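Rpb7-binding protein seb1 (Schizosaccharomyces pombe 972h-, PDB 5MDT) probably drives transcription termination by binding RNA polymerase II, through the C-terminal-domain-interacting domain modelled here, and nascent RNA. Local coordinates at residues S105-A108 / D109-H113; A117-P120 / K121-K124. All blocks are in the same frame, centred on the assembly; numbering follows the deposited sequence.

Interaction 1: S105-A108 / D109-H113; sequences SLVA and DAIQH
Asp109 starts the second half of this helical run and meets Ser105 one turn back: its backbone N donates to Ser105 O at 2.9 Å, while its CB lies 3.3 Å from that same oxygen. With CG anti to the backbone N (chi1 -176°), the carboxylate is carried off the helix, where a water donates both to Asp109 OD2 (2.9 Å) and to Leu106 O. That carbonyl thus takes two donors, the water and Ala110 N. Asp109 is buried; its OD2 is gripped by a salt bridge to Lys59 and by the water, and its OD1 has a long, weak ion pair with Lys52. The positive charge of Lys59 would be expected to favour the carboxylate form of Asp109. All this belongs to the last turns of helix 92-113 in the all-helical CID fold. Ala108 is exposed, and its O receives Gln112 N at 3.0 Å, continuing the i to i+4 bonding. Val107 makes the apolar contact on another side: its CG1 touches Ile111 CD1 at 3.9 Å, the two side chains crossing at a slant, and Ile111 CG1 passes 3.3 Å from Val107 O. Beyond them lies helix 137-150, with Leu143 against Val107 and Leu147 against Ile111.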
loop_
_atom_site.group_PDB
_atom_site.type_symbol
_atom_site.label_atom_id
_atom_site.label_comp_id
_atom_site.label_asym_id
_atom_site.label_seq_id
_atom_site.Cartn_x
_atom_site.Cartn_y
_atom_site.Cartn_z
ATOM N N SER A 105 -2.725 6.475 7.353
ATOM C CA SER A 105 -4.146 6.149 7.585
ATOM C C SER A 105 -4.393 4.657 7.533
ATOM O O SER A 105 -5.112 4.136 8.395
ATOM C CB SER A 105 -5.052 6.815 6.538
ATOM O OG SER A 105 -4.969 8.221 6.642
ATOM N N LEU A 106 -3.839 3.962 6.510
ATOM C CA LEU A 106 -4.047 2.531 6.394
ATOM C C LEU A 106 -3.352 1.754 7.511
ATOM O O LEU A 106 -3.930 0.780 8.006
ATOM C CB LEU A 106 -3.689 1.995 5.001
ATOM C CG LEU A 106 -4.457 2.672 3.809
ATOM C CD1 LEU A 106 -4.309 1.824 2.554
ATOM C CD2 LEU A 106 -5.947 2.910 4.136
ATOM N N VAL A 107 -2.133 2.186 7.944
ATOM C CA VAL A 107 -1.467 1.513 9.089
ATOM C C VAL A 107 -2.274 1.748 10.362
ATOM O O VAL A 107 -2.520 0.808 11.128
ATOM C CB VAL A 107 0.038 1.868 9.230
ATOM C CG1 VAL A 107 0.654 1.245 10.497
ATOM C CG2 VAL A 107 0.813 1.427 7.983
ATOM N N ALA A 108 -2.735 2.998 10.578
ATOM C CA ALA A 108 -3.526 3.335 11.771
ATOM C C ALA A 108 -4.807 2.506 11.835
ATOM O O ALA A 108 -5.148 1.995 12.888
ATOM C CB ALA A 108 -3.860 4.818 11.774
ATOM N N ASP A 109 -5.483 2.333 10.698
ATOM C CA ASP A 109 -6.715 1.554 10.579
ATOM C C ASP A 109 -6.427 0.077 10.882
ATOM O O ASP A 109 -7.216 -0.576 11.572
ATOM C CB ASP A 109 -7.271 1.711 9.156
ATOM C CG ASP A 109 -8.598 1.038 8.909
ATOM O OD1 ASP A 109 -9.620 1.533 9.437
ATOM O OD2 ASP A 109 -8.631 0.070 8.117
ATOM N N ALA A 110 -5.286 -0.446 10.401
ATOM C CA ALA A 110 -4.940 -1.835 10.670
ATOM C C ALA A 110 -4.617 -2.010 12.138
ATOM O O ALA A 110 -5.058 -2.990 12.744
ATOM C CB ALA A 110 -3.755 -2.273 9.804
ATOM N N ILE A 111 -3.937 -1.022 12.754
ATOM C CA ILE A 111 -3.646 -1.065 14.208
ATOM C C ILE A 111 -4.957 -1.129 15.019
ATOM O O ILE A 111 -5.074 -1.894 15.985
ATOM C CB ILE A 111 -2.742 0.137 14.628
ATOM C CG1 ILE A 111 -1.309 -0.020 14.076
ATOM C CG2 ILE A 111 -2.750 0.387 16.143
ATOM C CD1 ILE A 111 -0.372 1.187 14.293
ATOM N N GLN A 112 -5.949 -0.344 14.610
ATOM C CA GLN A 112 -7.229 -0.298 15.319
ATOM C C GLN A 112 -8.043 -1.604 15.178
ATOM O O GLN A 112 -8.652 -2.041 16.140
ATOM C CB GLN A 112 -8.045 0.910 14.826
ATOM C CG GLN A 112 -9.258 1.261 15.682
ATOM C CD GLN A 112 -10.104 2.343 15.050
ATOM O OE1 GLN A 112 -9.636 3.149 14.238
ATOM N NE2 GLN A 112 -11.371 2.395 15.425
ATOM N N HIS A 113 -8.012 -2.248 14.000
ATOM C CA HIS A 113 -8.901 -3.367 13.700
ATOM C C HIS A 113 -8.314 -4.751 13.526
ATOM O O HIS A 113 -9.031 -5.727 13.746
ATOM C CB HIS A 113 -9.656 -3.022 12.396
ATOM C CG HIS A 113 -10.547 -1.839 12.551
ATOM N ND1 HIS A 113 -11.625 -1.859 13.425
ATOM C CD2 HIS A 113 -10.464 -0.618 11.983
ATOM C CE1 HIS A 113 -12.164 -0.650 13.357
ATOM N NE2 HIS A 113 -11.512 0.127 12.490
HETATM O O HOH W 1 -6.114 -0.483 6.770
#

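Interaction 2: A117-P120 / K121-K124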
loop_
_atom_site.group_PDB
_atom_site.type_symbol
_atom_site.label_atom_id
_atom_site.label_comp_id
_atom_site.label_asym_id
_atom_site.label_seq_id
_atom_site.Cartn_x
_atom_site.Cartn_y
_atom_site.Cartn_z
ATOM N N ALA A 117 -1.941 -10.692 15.844
ATOM C CA ALA A 117 -0.974 -11.509 15.105
ATOM C C ALA A 117 -0.510 -10.859 13.790
ATOM O O ALA A 117 0.549 -11.214 13.270
ATOM C CB ALA A 117 -1.568 -12.876 14.813
ATOM N N HIS A 118 -1.321 -9.949 13.224
ATOM C CA HIS A 118 -0.962 -9.288 11.968
ATOM C C HIS A 118 -0.034 -8.108 12.202
ATOM O O HIS A 118 0.623 -7.664 11.266
ATOM C CB HIS A 118 -2.232 -8.820 11.228
ATOM C CG HIS A 118 -3.024 -9.948 10.636
ATOM N ND1 HIS A 118 -4.193 -9.709 9.933
ATOM C CD2 HIS A 118 -2.765 -11.280 10.620
ATOM C CE1 HIS A 118 -4.610 -10.891 9.511
ATOM N NE2 HIS A 118 -3.781 -11.873 9.906
ATOM N N LEU A 119 0.033 -7.601 13.437
ATOM C CA LEU A 119 0.800 -6.390 13.729
ATOM C C LEU A 119 2.323 -6.562 13.508
ATOM O O LEU A 119 2.913 -5.721 12.823
ATOM C CB LEU A 119 0.455 -5.815 15.102
ATOM C CG LEU A 119 -1.045 -5.474 15.282
ATOM C CD1 LEU A 119 -1.315 -4.919 16.680
ATOM C CD2 LEU A 119 -1.588 -4.570 14.144
ATOM N N PRO A 120 2.947 -7.688 13.886
ATOM C CA PRO A 120 4.385 -7.832 13.588
ATOM C C PRO A 120 4.654 -7.890 12.080
ATOM O O PRO A 120 5.766 -7.580 11.651
ATOM C CB PRO A 120 4.774 -9.166 14.233
ATOM C CG PRO A 120 3.654 -9.573 15.077
ATOM C CD PRO A 120 2.432 -8.804 14.713
ATOM N N LYS A 121 3.664 -8.327 11.282
ATOM C CA LYS A 121 3.792 -8.401 9.810
ATOM C C LYS A 121 3.899 -6.990 9.201
ATOM O O LYS A 121 4.554 -6.808 8.171
ATOM C CB LYS A 121 2.632 -9.216 9.189
ATOM C CG LYS A 121 2.522 -10.675 9.697
ATOM C CD LYS A 121 3.691 -11.536 9.249
ATOM C CE LYS A 121 3.697 -12.935 9.829
ATOM N NZ LYS A 121 5.050 -13.538 9.722
ATOM N N ILE A 122 3.302 -5.983 9.866
ATOM C CA ILE A 122 3.366 -4.589 9.401
ATOM C C ILE A 122 4.743 -4.016 9.772
ATOM O O ILE A 122 5.323 -3.276 8.976
ATOM C CB ILE A 122 2.190 -3.758 9.954
ATOM C CG1 ILE A 122 0.851 -4.491 9.679
ATOM C CG2 ILE A 122 2.173 -2.338 9.310
ATOM C CD1 ILE A 122 -0.428 -3.836 10.383
ATOM N N LEU A 123 5.302 -4.434 10.923
ATOM C CA LEU A 123 6.671 -4.060 11.294
ATOM C C LEU A 123 7.624 -4.545 10.208
ATOM O O LEU A 123 8.511 -3.791 9.810
ATOM C CB LEU A 123 7.100 -4.645 12.654
ATOM C CG LEU A 123 6.766 -3.855 13.888
ATOM C CD1 LEU A 123 7.464 -4.480 15.090
ATOM C CD2 LEU A 123 7.224 -2.398 13.774
ATOM N N LYS A 124 7.410 -5.777 9.689
ATOM C CA LYS A 124 8.210 -6.340 8.593
ATOM C C LYS A 124 8.134 -5.475 7.322
ATOM O O LYS A 124 9.138 -5.355 6.623
ATOM C CB LYS A 124 7.839 -7.799 8.301
ATOM C CG LYS A 124 8.430 -8.763 9.318
ATOM C CD LYS A 124 7.842 -10.164 9.223
ATOM C CE LYS A 124 8.751 -11.197 9.864
ATOM N NZ LYS A 124 8.936 -10.977 11.330
#
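The backbone of 117-120 leads into helix 119-131 near its N-terminal end through mixed bonding: Ile122 N donates to Leu119 O at 3.0 Å, from well above the carbonyl plane (57° out of it), and the regular i to i+4 pattern is clear by Lys124 N to Pro120 O, 3.1 Å. His118 O receives only weak bonds, from Lys121 N and Ile122 N. The aliphatic root of Lys121 shields the His118 carbonyl, CB lying 3.3 Å from His118 O, before a bend at chi2 (-68°) takes the rest of the chain away. Leu119 and Ile122 extend alongside each other in a common direction and meet through Leu119 CD2 and Ile122 CD1 at 4.0 Å. Ile122 CG1 also lies 3.6 Å from His118 O, and the side chain continues inward to Leu63 of helix 59-79 and Leu147 of helix 137-150. A serine in place of Ile122 would probably leave Leu119 CD2 without this neighbour and open a gap against Leu63 and Leu147. Leu123 faces helix 137-150 too, against Arg144 and Leu147. Pro120 is partly exposed and Lys121 exposed, while Leu119 and Ile122 are buried. A proline is well tolerated near a helix N-terminus, where the amides have no i-4 carbonyl to bond; this one opens a helix in the right-handed superhelix of helices that makes a CID.

Interactions 1 and 2 lie on consecutive helices, 92-113 and 119-131, joined by a short connection, with centres about 12 Å apart. They touch where the end of one helix meets the start of the next. Ala110 CB packs on Ile122 CD1 at 3.7 Å, and Val107 CG1 approaches Ile122 CG2 at 4.1 Å; Leu119 CD2 comes equally near Ile111 CA. Leu119 and Ile122 therefore present their methyls to the apolar side of interaction 1, whereas Asp109 turns to Lys59. Helices 59-79 and 137-150 contact both interactions, with Leu63 and Leu147 shared between them. No ligand is bound at either; their apolar faces form part of the CID's interior, while other residues remain on the surface.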